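Local coordinates for bifunctional GH43-CE protein (Bacteroides eggerthii, PDB 6MLY) that probably hydrolyses beta-xylosidic bonds of xylan-type polysaccharides through its family 43 glycoside hydrolase domain and carries a second, carbohydrate esterase domain, at residues 27-32 and 483-488; 53-58 and 93-98; 80-83 and 89-92; 121-126 and 170-175; 326-331 and 368-373. All coordinates share one frame; numbering follows the deposited sequence.

Contact 1 of 5, residues 27-32 and 483-488. With EDO (1,2-ethanediol), chain F.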
# COMPACT_ATOMS: atom_id res chain seq x y z
N TYR A 27 -13.94 -2.38 -10.43
CA TYR A 27 -12.58 -1.99 -10.09
C TYR A 27 -12.09 -2.88 -8.95
O TYR A 27 -11.96 -2.43 -7.80
CB TYR A 27 -12.52 -0.50 -9.74
CG TYR A 27 -11.22 0.18 -10.08
CD1 TYR A 27 -11.21 1.48 -10.57
CD2 TYR A 27 -10.00 -0.47 -9.96
CE1 TYR A 27 -10.03 2.13 -10.90
CE2 TYR A 27 -8.81 0.16 -10.29
CZ TYR A 27 -8.82 1.46 -10.75
OH TYR A 27 -7.65 2.09 -11.06
N ALA A 28 -11.83 -4.16 -9.27
CA ALA A 28 -11.38 -5.16 -8.30
C ALA A 28 -10.99 -6.45 -9.02
O ALA A 28 -11.35 -6.66 -10.18
CB ALA A 28 -12.46 -5.42 -7.27
N ASP A 29 -10.29 -7.32 -8.29
CA ASP A 29 -9.66 -8.52 -8.82
C ASP A 29 -10.74 -9.59 -9.05
O ASP A 29 -11.10 -10.33 -8.13
CB ASP A 29 -8.54 -8.97 -7.88
CG ASP A 29 -7.65 -10.07 -8.42
OD1 ASP A 29 -7.19 -9.96 -9.58
OD2 ASP A 29 -7.39 -11.02 -7.67
N ALA A 30 -11.26 -9.63 -10.28
CA ALA A 30 -12.21 -10.64 -10.74
C ALA A 30 -11.72 -11.20 -12.07
O ALA A 30 -12.30 -10.94 -13.11
CB ALA A 30 -13.59 -10.04 -10.87
N PRO A 31 -10.60 -11.97 -12.06
CA PRO A 31 -10.00 -12.49 -13.29
C PRO A 31 -10.68 -13.75 -13.85
O PRO A 31 -11.35 -14.47 -13.11
CB PRO A 31 -8.57 -12.83 -12.86
CG PRO A 31 -8.71 -13.21 -11.40
CD PRO A 31 -9.83 -12.34 -10.86
N ASP A 32 -10.48 -13.99 -15.15
CA ASP A 32 -10.93 -15.19 -15.86
C ASP A 32 -12.44 -15.33 -15.71
O ASP A 32 -12.94 -16.29 -15.11
CB ASP A 32 -10.20 -16.44 -15.37
CG ASP A 32 -8.69 -16.36 -15.49
OD1 ASP A 32 -8.18 -15.29 -15.89
OD2 ASP A 32 -8.04 -17.38 -15.18
N HIS A 483 1.68 -14.15 -5.56
CA HIS A 483 0.55 -15.06 -5.43
C HIS A 483 -0.39 -15.01 -6.65
O HIS A 483 -1.42 -15.69 -6.64
CB HIS A 483 -0.23 -14.75 -4.14
CG HIS A 483 0.58 -14.82 -2.88
ND1 HIS A 483 1.69 -15.63 -2.75
CD2 HIS A 483 0.41 -14.22 -1.68
CE1 HIS A 483 2.19 -15.50 -1.53
NE2 HIS A 483 1.42 -14.64 -0.85
N PHE A 484 -0.07 -14.19 -7.66
CA PHE A 484 -0.84 -14.12 -8.93
C PHE A 484 -2.27 -13.63 -8.65
O PHE A 484 -3.20 -13.95 -9.40
CB PHE A 484 -0.85 -15.48 -9.63
CG PHE A 484 -0.99 -15.46 -11.13
CD1 PHE A 484 -0.70 -16.60 -11.87
CD2 PHE A 484 -1.41 -14.32 -11.82
CE1 PHE A 484 -0.83 -16.61 -13.25
CE2 PHE A 484 -1.53 -14.34 -13.20
CZ PHE A 484 -1.24 -15.48 -13.91
N MET A 485 -2.43 -12.85 -7.58
CA MET A 485 -3.72 -12.41 -7.09
C MET A 485 -3.60 -10.95 -6.65
O MET A 485 -2.49 -10.45 -6.44
CB MET A 485 -4.14 -13.28 -5.90
CG MET A 485 -5.57 -13.05 -5.44
SD MET A 485 -5.94 -13.98 -3.94
CE MET A 485 -5.83 -15.66 -4.57
N GLY A 486 -4.75 -10.27 -6.57
CA GLY A 486 -4.83 -8.92 -6.04
C GLY A 486 -4.47 -8.90 -4.56
O GLY A 486 -4.53 -9.93 -3.88
N TYR A 487 -4.09 -7.72 -4.08
CA TYR A 487 -3.87 -7.51 -2.66
C TYR A 487 -5.23 -7.60 -1.95
O TYR A 487 -6.19 -6.97 -2.38
CB TYR A 487 -3.16 -6.18 -2.39
CG TYR A 487 -1.66 -6.26 -2.47
CD1 TYR A 487 -1.03 -6.63 -3.64
CD2 TYR A 487 -0.87 -5.97 -1.37
CE1 TYR A 487 0.35 -6.72 -3.73
CE2 TYR A 487 0.52 -6.04 -1.44
CZ TYR A 487 1.13 -6.42 -2.62
OH TYR A 487 2.49 -6.50 -2.69
N ARG A 488 -5.28 -8.40 -0.89
CA ARG A 488 -6.47 -8.56 -0.09
C ARG A 488 -6.23 -7.98 1.32
O ARG A 488 -5.11 -8.04 1.84
CB ARG A 488 -6.84 -10.05 -0.02
CG ARG A 488 -7.40 -10.62 -1.32
CD ARG A 488 -7.81 -12.07 -1.17
NE ARG A 488 -8.65 -12.55 -2.26
CZ ARG A 488 -9.98 -12.62 -2.23
NH1 ARG A 488 -10.64 -12.33 -1.12
NH2 ARG A 488 -10.65 -12.98 -3.31
C1 EDO F . -4.55 -16.95 -15.48
O1 EDO F . -5.67 -16.14 -15.12
C2 EDO F . -4.60 -18.23 -14.65
O2 EDO F . -5.84 -18.90 -14.89

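Contact 2 of 5, residues 53-58 and 93-98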
# COMPACT_ATOMS: atom_id res chain seq x y z
N PRO A 53 -13.75 -20.37 0.31
CA PRO A 53 -14.18 -21.19 -0.82
C PRO A 53 -13.69 -20.72 -2.19
O PRO A 53 -13.07 -19.64 -2.30
CB PRO A 53 -15.71 -21.11 -0.76
CG PRO A 53 -15.98 -19.76 -0.19
CD PRO A 53 -14.88 -19.58 0.84
N GLY A 54 -13.97 -21.54 -3.22
CA GLY A 54 -13.42 -21.40 -4.59
C GLY A 54 -14.49 -21.19 -5.64
O GLY A 54 -15.67 -21.48 -5.42
N VAL A 55 -14.06 -20.69 -6.81
CA VAL A 55 -14.89 -20.38 -7.99
C VAL A 55 -16.12 -19.59 -7.55
O VAL A 55 -17.21 -20.14 -7.43
CB VAL A 55 -15.29 -21.64 -8.79
CG1 VAL A 55 -15.86 -21.28 -10.15
CG2 VAL A 55 -14.13 -22.62 -8.94
N PRO A 56 -15.98 -18.27 -7.27
CA PRO A 56 -17.13 -17.44 -6.92
C PRO A 56 -18.04 -17.14 -8.12
O PRO A 56 -17.56 -16.76 -9.18
CB PRO A 56 -16.51 -16.13 -6.40
CG PRO A 56 -15.14 -16.08 -7.03
CD PRO A 56 -14.71 -17.52 -7.23
N ILE A 57 -19.35 -17.31 -7.91
CA ILE A 57 -20.37 -16.94 -8.89
C ILE A 57 -20.95 -15.59 -8.48
O ILE A 57 -21.26 -15.39 -7.31
CB ILE A 57 -21.47 -18.02 -9.01
CG1 ILE A 57 -20.90 -19.42 -9.25
CG2 ILE A 57 -22.49 -17.64 -10.08
CD1 ILE A 57 -20.99 -20.34 -8.06
N MET A 58 -21.09 -14.69 -9.46
CA MET A 58 -21.61 -13.34 -9.27
C MET A 58 -22.85 -13.15 -10.14
O MET A 58 -22.88 -13.58 -11.28
CB MET A 58 -20.57 -12.30 -9.67
CG MET A 58 -19.34 -12.30 -8.80
SD MET A 58 -18.29 -10.86 -9.11
CE MET A 58 -16.83 -11.33 -8.17
N ARG A 93 -1.73 -20.92 -7.81
CA ARG A 93 -2.27 -22.09 -8.50
C ARG A 93 -3.74 -22.28 -8.10
O ARG A 93 -4.54 -21.38 -8.32
CB ARG A 93 -1.35 -23.29 -8.23
CG ARG A 93 0.02 -23.19 -8.88
CD ARG A 93 1.01 -24.16 -8.25
NE ARG A 93 2.11 -24.51 -9.14
CZ ARG A 93 3.34 -24.83 -8.73
NH1 ARG A 93 3.69 -24.64 -7.47
NH2 ARG A 93 4.21 -25.33 -9.59
N GLY A 94 -4.11 -23.43 -7.53
CA GLY A 94 -5.50 -23.70 -7.15
C GLY A 94 -6.44 -23.67 -8.34
O GLY A 94 -6.02 -23.90 -9.49
N SER A 95 -7.71 -23.38 -8.07
CA SER A 95 -8.76 -23.36 -9.08
C SER A 95 -8.56 -22.16 -10.02
O SER A 95 -8.62 -21.03 -9.59
CB SER A 95 -10.13 -23.36 -8.46
OG SER A 95 -10.38 -22.16 -7.75
N TRP A 96 -8.38 -22.46 -11.31
CA TRP A 96 -8.08 -21.49 -12.36
C TRP A 96 -9.34 -21.19 -13.19
O TRP A 96 -10.47 -21.35 -12.70
CB TRP A 96 -6.89 -22.01 -13.18
CG TRP A 96 -5.57 -21.51 -12.67
CD1 TRP A 96 -5.31 -21.06 -11.41
CD2 TRP A 96 -4.32 -21.41 -13.39
NE1 TRP A 96 -4.01 -20.67 -11.31
CE2 TRP A 96 -3.37 -20.88 -12.50
CE3 TRP A 96 -3.92 -21.72 -14.69
CZ2 TRP A 96 -2.05 -20.65 -12.86
CZ3 TRP A 96 -2.61 -21.49 -15.06
CH2 TRP A 96 -1.69 -20.96 -14.15
N ALA A 97 -9.14 -20.68 -14.42
CA ALA A 97 -10.21 -20.27 -15.33
C ALA A 97 -11.31 -21.33 -15.38
O ALA A 97 -11.04 -22.51 -15.57
CB ALA A 97 -9.65 -20.01 -16.71
N SER A 98 -12.55 -20.87 -15.20
CA SER A 98 -13.72 -21.71 -15.15
C SER A 98 -14.56 -21.46 -16.40
O SER A 98 -14.32 -20.50 -17.14
CB SER A 98 -14.52 -21.45 -13.89
OG SER A 98 -15.00 -20.12 -13.83

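Contact 3 of 5, residues 80-83 and 89-92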
# COMPACT_ATOMS: atom_id res chain seq x y z
N PRO A 80 -1.38 -31.51 1.74
CA PRO A 80 -0.53 -30.51 2.39
C PRO A 80 -0.42 -29.17 1.65
O PRO A 80 -0.50 -28.12 2.29
CB PRO A 80 0.84 -31.20 2.46
CG PRO A 80 0.51 -32.68 2.55
CD PRO A 80 -0.75 -32.85 1.72
N THR A 81 -0.25 -29.22 0.33
CA THR A 81 -0.12 -28.01 -0.51
C THR A 81 -1.34 -27.09 -0.31
O THR A 81 -1.18 -25.87 -0.18
CB THR A 81 0.07 -28.37 -1.99
OG1 THR A 81 -0.64 -29.58 -2.25
CG2 THR A 81 1.52 -28.54 -2.37
N MET A 82 -2.54 -27.69 -0.26
CA MET A 82 -3.81 -26.95 -0.15
C MET A 82 -4.12 -26.63 1.33
O MET A 82 -4.84 -25.67 1.60
CB MET A 82 -4.96 -27.77 -0.75
CG MET A 82 -6.27 -27.01 -0.91
SD MET A 82 -6.35 -25.95 -2.39
CE MET A 82 -5.72 -24.41 -1.74
N ASN A 83 -3.57 -27.43 2.26
CA ASN A 83 -3.83 -27.30 3.71
C ASN A 83 -2.76 -26.46 4.43
O ASN A 83 -2.82 -26.34 5.65
CB ASN A 83 -3.90 -28.66 4.40
CG ASN A 83 -5.19 -29.41 4.14
OD1 ASN A 83 -6.22 -28.82 3.82
ND2 ASN A 83 -5.15 -30.72 4.31
N ASN A 89 2.63 -24.82 -0.01
CA ASN A 89 1.57 -23.91 -0.41
C ASN A 89 1.14 -24.25 -1.84
O ASN A 89 1.68 -25.16 -2.45
CB ASN A 89 2.01 -22.45 -0.28
CG ASN A 89 3.34 -22.19 -0.95
OD1 ASN A 89 4.39 -22.40 -0.34
ND2 ASN A 89 3.32 -21.73 -2.19
N THR A 90 0.15 -23.50 -2.34
CA THR A 90 -0.23 -23.54 -3.74
C THR A 90 -0.68 -22.13 -4.16
O THR A 90 -1.59 -21.97 -4.97
CB THR A 90 -1.25 -24.66 -4.00
OG1 THR A 90 -1.28 -24.94 -5.40
CG2 THR A 90 -2.64 -24.35 -3.51
N TYR A 91 -0.00 -21.12 -3.61
CA TYR A 91 -0.23 -19.74 -4.00
C TYR A 91 -0.06 -19.62 -5.52
O TYR A 91 0.85 -20.24 -6.09
CB TYR A 91 0.75 -18.79 -3.29
CG TYR A 91 0.48 -18.53 -1.83
CD1 TYR A 91 -0.53 -17.68 -1.42
CD2 TYR A 91 1.28 -19.09 -0.84
CE1 TYR A 91 -0.77 -17.41 -0.08
CE2 TYR A 91 1.06 -18.84 0.50
CZ TYR A 91 0.04 -17.99 0.89
OH TYR A 91 -0.18 -17.74 2.21
N GLY A 92 -0.95 -18.86 -6.16
CA GLY A 92 -0.91 -18.63 -7.60
C GLY A 92 -1.61 -19.72 -8.39
O GLY A 92 -2.04 -19.48 -9.51

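Contact 4 of 5, residues 121-126 and 170-175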
# COMPACT_ATOMS: atom_id res chain seq x y z
N PHE A 121 -16.27 -30.67 -12.48
CA PHE A 121 -17.55 -30.25 -13.06
C PHE A 121 -18.61 -30.18 -11.96
O PHE A 121 -18.74 -31.11 -11.16
CB PHE A 121 -17.98 -31.20 -14.19
CG PHE A 121 -17.52 -30.79 -15.56
CD1 PHE A 121 -18.25 -29.87 -16.31
CD2 PHE A 121 -16.35 -31.30 -16.10
CE1 PHE A 121 -17.82 -29.49 -17.57
CE2 PHE A 121 -15.93 -30.91 -17.36
CZ PHE A 121 -16.66 -30.01 -18.09
N TYR A 122 -19.39 -29.09 -11.97
CA TYR A 122 -20.43 -28.82 -10.99
C TYR A 122 -21.73 -28.49 -11.72
O TYR A 122 -21.71 -27.72 -12.69
CB TYR A 122 -19.99 -27.66 -10.09
CG TYR A 122 -18.69 -27.83 -9.35
CD1 TYR A 122 -17.47 -27.50 -9.94
CD2 TYR A 122 -18.66 -28.25 -8.03
CE1 TYR A 122 -16.27 -27.62 -9.25
CE2 TYR A 122 -17.48 -28.37 -7.32
CZ TYR A 122 -16.28 -28.06 -7.93
OH TYR A 122 -15.11 -28.20 -7.23
N THR A 123 -22.86 -29.05 -11.26
CA THR A 123 -24.17 -28.82 -11.90
C THR A 123 -25.26 -28.58 -10.84
O THR A 123 -25.25 -29.21 -9.79
CB THR A 123 -24.58 -30.01 -12.78
OG1 THR A 123 -24.86 -31.12 -11.93
CG2 THR A 123 -23.52 -30.39 -13.80
N THR A 124 -26.20 -27.69 -11.17
CA THR A 124 -27.33 -27.34 -10.29
C THR A 124 -28.46 -26.68 -11.09
O THR A 124 -28.22 -26.12 -12.16
CB THR A 124 -26.89 -26.40 -9.17
OG1 THR A 124 -27.99 -26.26 -8.27
CG2 THR A 124 -26.46 -25.04 -9.68
N LYS A 125 -29.68 -26.72 -10.54
CA LYS A 125 -30.86 -26.07 -11.13
C LYS A 125 -31.10 -24.70 -10.48
O LYS A 125 -32.00 -23.98 -10.88
CB LYS A 125 -32.10 -26.97 -10.99
CG LYS A 125 -32.10 -28.20 -11.90
CD LYS A 125 -33.22 -29.19 -11.62
CE LYS A 125 -34.32 -29.18 -12.67
NZ LYS A 125 -35.40 -30.13 -12.32
N ASN A 126 -30.30 -24.36 -9.47
CA ASN A 126 -30.36 -23.05 -8.81
C ASN A 126 -28.94 -22.59 -8.49
O ASN A 126 -28.33 -23.03 -7.52
CB ASN A 126 -31.24 -23.10 -7.55
CG ASN A 126 -31.59 -21.73 -7.01
OD1 ASN A 126 -30.94 -20.74 -7.33
ND2 ASN A 126 -32.62 -21.67 -6.18
N PRO A 170 -21.44 -38.19 -21.36
CA PRO A 170 -22.72 -37.57 -20.98
C PRO A 170 -22.83 -37.17 -19.50
O PRO A 170 -23.18 -36.02 -19.21
CB PRO A 170 -23.76 -38.64 -21.33
CG PRO A 170 -23.00 -39.95 -21.31
CD PRO A 170 -21.59 -39.60 -21.75
N ASP A 171 -22.49 -38.08 -18.59
CA ASP A 171 -22.69 -37.87 -17.14
C ASP A 171 -21.50 -37.09 -16.54
O ASP A 171 -21.38 -36.97 -15.31
CB ASP A 171 -22.99 -39.20 -16.43
CG ASP A 171 -21.76 -40.26 -16.37
OD1 ASP A 171 -20.71 -39.99 -16.99
OD2 ASP A 171 -21.88 -41.34 -15.67
N LEU A 172 -20.62 -36.57 -17.42
CA LEU A 172 -19.56 -35.60 -17.09
C LEU A 172 -18.56 -36.19 -16.09
O LEU A 172 -17.96 -35.46 -15.29
CB LEU A 172 -20.20 -34.32 -16.54
CG LEU A 172 -21.11 -33.55 -17.50
CD1 LEU A 172 -21.77 -32.37 -16.80
CD2 LEU A 172 -20.35 -33.08 -18.73
N SER A 173 -18.35 -37.51 -16.15
CA SER A 173 -17.41 -38.21 -15.28
C SER A 173 -16.03 -38.31 -15.96
O SER A 173 -15.07 -38.72 -15.32
CB SER A 173 -17.92 -39.58 -14.90
OG SER A 173 -18.22 -40.35 -16.05
N GLY A 174 -15.95 -37.92 -17.24
CA GLY A 174 -14.69 -37.89 -17.96
C GLY A 174 -14.85 -37.40 -19.39
O GLY A 174 -15.88 -36.84 -19.76
N VAL A 175 -13.79 -37.60 -20.18
CA VAL A 175 -13.78 -37.46 -21.63
C VAL A 175 -13.94 -38.86 -22.23
O VAL A 175 -13.51 -39.83 -21.60
CB VAL A 175 -12.48 -36.77 -22.11
CG1 VAL A 175 -12.57 -36.31 -23.55
CG2 VAL A 175 -12.09 -35.62 -21.20

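Contact 5 of 5, residues 326-331 and 368-373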
# COMPACT_ATOMS: atom_id res chain seq x y z
N ARG A 326 -25.96 -17.01 7.19
CA ARG A 326 -24.61 -17.38 6.78
C ARG A 326 -23.62 -16.93 7.86
O ARG A 326 -23.62 -15.75 8.26
CB ARG A 326 -24.26 -16.75 5.43
CG ARG A 326 -24.44 -17.68 4.23
CD ARG A 326 -23.43 -17.38 3.14
NE ARG A 326 -22.06 -17.64 3.57
CZ ARG A 326 -21.37 -18.76 3.33
NH1 ARG A 326 -21.94 -19.75 2.67
NH2 ARG A 326 -20.12 -18.88 3.74
N ALA A 327 -22.79 -17.86 8.34
CA ALA A 327 -21.78 -17.57 9.36
C ALA A 327 -20.79 -16.52 8.84
O ALA A 327 -20.41 -15.62 9.57
CB ALA A 327 -21.08 -18.83 9.78
N LEU A 328 -20.38 -16.66 7.57
CA LEU A 328 -19.45 -15.73 6.92
C LEU A 328 -20.03 -15.27 5.58
O LEU A 328 -20.10 -16.06 4.64
CB LEU A 328 -18.09 -16.42 6.73
CG LEU A 328 -17.26 -16.61 8.00
CD1 LEU A 328 -16.19 -17.67 7.79
CD2 LEU A 328 -16.64 -15.30 8.46
N PRO A 329 -20.43 -13.99 5.45
CA PRO A 329 -20.84 -13.43 4.16
C PRO A 329 -19.94 -13.88 3.00
O PRO A 329 -18.75 -14.12 3.19
CB PRO A 329 -20.71 -11.92 4.40
CG PRO A 329 -21.03 -11.74 5.87
CD PRO A 329 -20.51 -13.00 6.54
N LEU A 330 -20.52 -13.97 1.81
CA LEU A 330 -19.82 -14.54 0.66
C LEU A 330 -18.56 -13.72 0.35
O LEU A 330 -17.58 -14.25 -0.18
CB LEU A 330 -20.78 -14.59 -0.54
CG LEU A 330 -21.98 -15.52 -0.37
CD1 LEU A 330 -23.12 -15.09 -1.28
CD2 LEU A 330 -21.58 -16.97 -0.63
N VAL A 331 -18.59 -12.43 0.70
CA VAL A 331 -17.46 -11.50 0.48
C VAL A 331 -16.18 -12.06 1.11
O VAL A 331 -15.07 -11.70 0.67
CB VAL A 331 -17.76 -10.08 1.01
CG1 VAL A 331 -18.93 -9.43 0.29
CG2 VAL A 331 -17.98 -10.08 2.51
N ASN A 368 -5.95 -19.71 8.74
CA ASN A 368 -7.10 -18.93 9.20
C ASN A 368 -6.83 -17.43 9.03
O ASN A 368 -7.24 -16.62 9.86
CB ASN A 368 -7.50 -19.32 10.63
CG ASN A 368 -7.92 -20.77 10.73
OD1 ASN A 368 -7.24 -21.66 10.22
ND2 ASN A 368 -9.05 -21.03 11.38
N ILE A 369 -6.15 -17.07 7.93
CA ILE A 369 -6.09 -15.69 7.47
C ILE A 369 -7.37 -15.44 6.64
O ILE A 369 -7.58 -16.08 5.61
CB ILE A 369 -4.80 -15.43 6.67
CG1 ILE A 369 -3.55 -15.71 7.51
CG2 ILE A 369 -4.78 -14.01 6.12
CD1 ILE A 369 -2.24 -15.46 6.78
N LEU A 370 -8.20 -14.51 7.13
CA LEU A 370 -9.53 -14.19 6.59
C LEU A 370 -9.44 -12.95 5.70
O LEU A 370 -8.80 -11.99 6.09
CB LEU A 370 -10.47 -13.96 7.78
CG LEU A 370 -11.95 -13.80 7.44
CD1 LEU A 370 -12.54 -15.11 6.93
CD2 LEU A 370 -12.73 -13.30 8.65
N THR A 371 -10.08 -12.96 4.53
CA THR A 371 -9.81 -11.93 3.51
C THR A 371 -11.06 -11.49 2.73
O THR A 371 -11.99 -12.26 2.53
CB THR A 371 -8.78 -12.44 2.49
OG1 THR A 371 -9.47 -13.30 1.59
CG2 THR A 371 -7.61 -13.15 3.12
N GLN A 372 -11.03 -10.23 2.30
CA GLN A 372 -11.85 -9.67 1.23
C GLN A 372 -10.92 -9.03 0.20
O GLN A 372 -9.72 -8.88 0.45
CB GLN A 372 -12.84 -8.64 1.77
CG GLN A 372 -13.80 -9.20 2.81
CD GLN A 372 -15.00 -8.31 3.04
OE1 GLN A 372 -15.37 -7.49 2.20
NE2 GLN A 372 -15.65 -8.48 4.18
N ARG A 373 -11.47 -8.64 -0.95
CA ARG A 373 -10.69 -8.00 -2.02
C ARG A 373 -10.38 -6.55 -1.61
O ARG A 373 -11.05 -5.99 -0.75
CB ARG A 373 -11.46 -8.06 -3.35
CG ARG A 373 -11.65 -9.47 -3.91
CD ARG A 373 -12.54 -9.49 -5.15
NE ARG A 373 -12.69 -10.82 -5.73
CZ ARG A 373 -13.59 -11.73 -5.34
NH1 ARG A 373 -14.57 -11.39 -4.52
NH2 ARG A 373 -13.51 -12.97 -5.77

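Contact 1 of 5, residues 27-32 and 483-488
The carboxylate of Asp29 reaches across to the backbone of Gly486, whose N donates to OD2 at 3.0 Å and 163°. With CG anti to its own backbone N (chi1 -170°), Asp29 turns a carboxylate face to the donor: the nitrogen lies above the plane, about 75° out of it. The other oxygen, OD1, accepts from the backbone N of Arg275, so two backbone N-H groups, one from each domain, grip the buried carboxylate. Gly486, having no side chain, lets its backbone lie close against Asp29, its CA 4.1 Å from Asp29 CB. Met485 crosses Asp29 at about a right angle, its CG 3.5 Å from OD2. Its chain is extended to SD and bends only at the methyl, which leaves the sulfur as a weak acceptor for Arg488 NE. Asp32 OD2 accepts a 2.7 Å bond from O2 of an ethanediol, probably a crystallisation additive, whose C1 lies 3.9 Å from Phe484 CZ. The loop at 27-32 precedes strand 34-38 of a propeller blade, while 483-488 runs into strand 488-491 of the concanavalin A-like domain; Arg275, at the start of strand 275-282, joins the two loops.

Contact 2 of 5, residues 53-58 and 93-98
The backbones pass at a distance, with Gly54 CA and Ser95 CA 6.8 Å apart and no hydrogen bond between the segments, so side chains make the contact. Val55 sits where the chain turns a corner into the strand that follows, with phi and psi at 47° and 77°, and from there its two methyls part company. CG1, anti to the backbone N (chi1 -167°), meets Ser98 OG at 4.0 Å, while CG2, beside the backbone N, lies 4.0 Å from Ser95 OG. A beta-branched valine can thus touch two serines at once. Both hydroxyls stand between N and carbonyl carbon on their own residues, and both have polar partners elsewhere: Ser98 OG bonds to Ser45 OG, and Ser95 OG makes weak bonds to Tyr73 OH and Met49 O. Small serines suit this place: the methyls touch them at ordinary packing distance, and the hydroxyls are bonded to other residues. Ser98 also stands about 10 Å, side chain to side chain, from Asp143, predicted to tune the catalytic acid. Strand 56-60 belongs to the blade 34-71, and 93-98 leads into strand 99-103 of the following blade; Val55 packs against Leu109 and Thr111 of strand 106-113 at this seam.

Contact 3 of 5, residues 80-83 and 89-92
Thr90 is held by its polar atoms while its methyl meets Met82: OG1, anti to the backbone N, bonds to Thr115 OG1, the backbone N bonds to His336 NE2, and CG2 lies 3.6 Å from Met82 CE. Threonine suits the place by dividing its two branches by polarity. Between the backbones there is at most a weak, bent CA-H...O contact, Asn89 CA to Thr81 O 3.4 Å, with an angle of 122° at the hydrogen. Thr81 in turn lays CG2 alongside the other segment, 3.4 Å from Asn89 O. The two alpha carbons, Thr81 CA and Asn89 CA, come within 4.4 Å, where a short loop of five residues separates the segments. Residues 80-83 form one weakly bonded helical turn in which Asn83 N donates weakly to Pro80 O at 3.1 Å; a proline fits its first position, where no N-H is needed. This turn belongs to the long connection between two successive four-stranded blades of the beta-propeller. Met82 starts out pointing away from 89-92, yet bends at chi2 (81°) and chi3 (-91°), which brings CE back to Thr90. An unbranched, flexible methionine suits such a folded-back course.

Contact 4 of 5, residues 121-126 and 170-175
Apolar packing alone joins the two segments, and it centres on Leu172. Its CD1 lies 4.0 Å from Thr123 CG2 and 4.3 Å from Phe121 CD1, approaching the phenyl ring obliquely. Phe121 and Thr123 are two apart on strand 118-124 and so share a face of the sheet, while Tyr122 between them points away. Leu172 sits at a turn with positive phi (62°); with CG beside the backbone N (chi1 -63°) and an extended chi2, the branch stretches to the strand. Thr123 offers only its methyl, also beside the backbone N. The Phe121 ring meets Phe146 edge-to-face as well, so the ring packs against both an aromatic and an aliphatic neighbour.

Polar bonds shape each segment separately. Ser173 OG donates to Asp171 OD1 at 2.7 Å, on the syn side and tilted 33° from the carboxylate plane, across the exposed side of the turn carrying Leu172. Beyond the strand, Asn126 N donates to Thr124 OG1 at 3.2 Å, closing an ST turn. A further bond, Leu172 O to Thr135 OG1, anchors the turn to strand 133-137 of the same blade. Lacking directional bonds across it, the interface rests on burial of hydrocarbon, whereas polar groups define the turns around it.

Contact 5 of 5, residues 326-331 and 368-373
Gln372 and Val331 are brought together by two first torsions near -60°: Gln372 CG stands beside its backbone N (chi1 -60°) with the chain extended beyond, and Val331 chi1 of -63° sets CG1 beside the backbone N and so puts CG2 between N and carbonyl carbon. The valine methyl therefore lies against the amide, CG2 to NE2 being 3.3 Å, as the side chains pass obliquely. Nearer the backbone, Gln372 CG rests 3.5 Å from Val331 O. NE2 itself donates to Ala315 O. A second patch is purely aliphatic, Leu328 CD2 meeting Leu370 CD1 at 4.4 Å, with Trp334 beside both. Behind Leu328 the loop is braced by Arg326, which grips Leu328 O side-on through NE (2.7 Å) and NH2 (3.0 Å), the oxygen lying in the guanidinium plane; Leu330 CD2 lies over the rim of one face. The loop leads into strand 333-335, which pairs antiparallel with 370-373 in one sheet of the concanavalin A-like sandwich. Van der Waals contact, part aliphatic and part methyl against amide, joins the segments; the Gln372 amide bonds outside them and Leu328 O within its own loop, so these polar groups are satisfied without bonding across.

In the fold
Contacts 2, 3 and 4 lie within the family 43 propeller, contact 5 within the concanavalin A-like domain, and contact 1 bridges the two. Contact 1 touches contact 5 directly: Asp29 O bonds to Arg373 NE (2.9 Å), and Arg488 NH1 bonds weakly to Thr371 OG1. It meets contact 3 through the stacked rings of His483 and Tyr91, and contact 2 through Phe484 against Trp96. Contact 2 reaches contact 5 where Pro56 CG packs on Arg373 NH2. Contact 4 touches none of the others; contact 2 is its nearest neighbour, centres 16 Å and nearest atoms about 5 Å apart. Contact 2 alone approaches an annotated site, the Ser98 side chain lying about 10 Å from that of the predicted modulator Asp143.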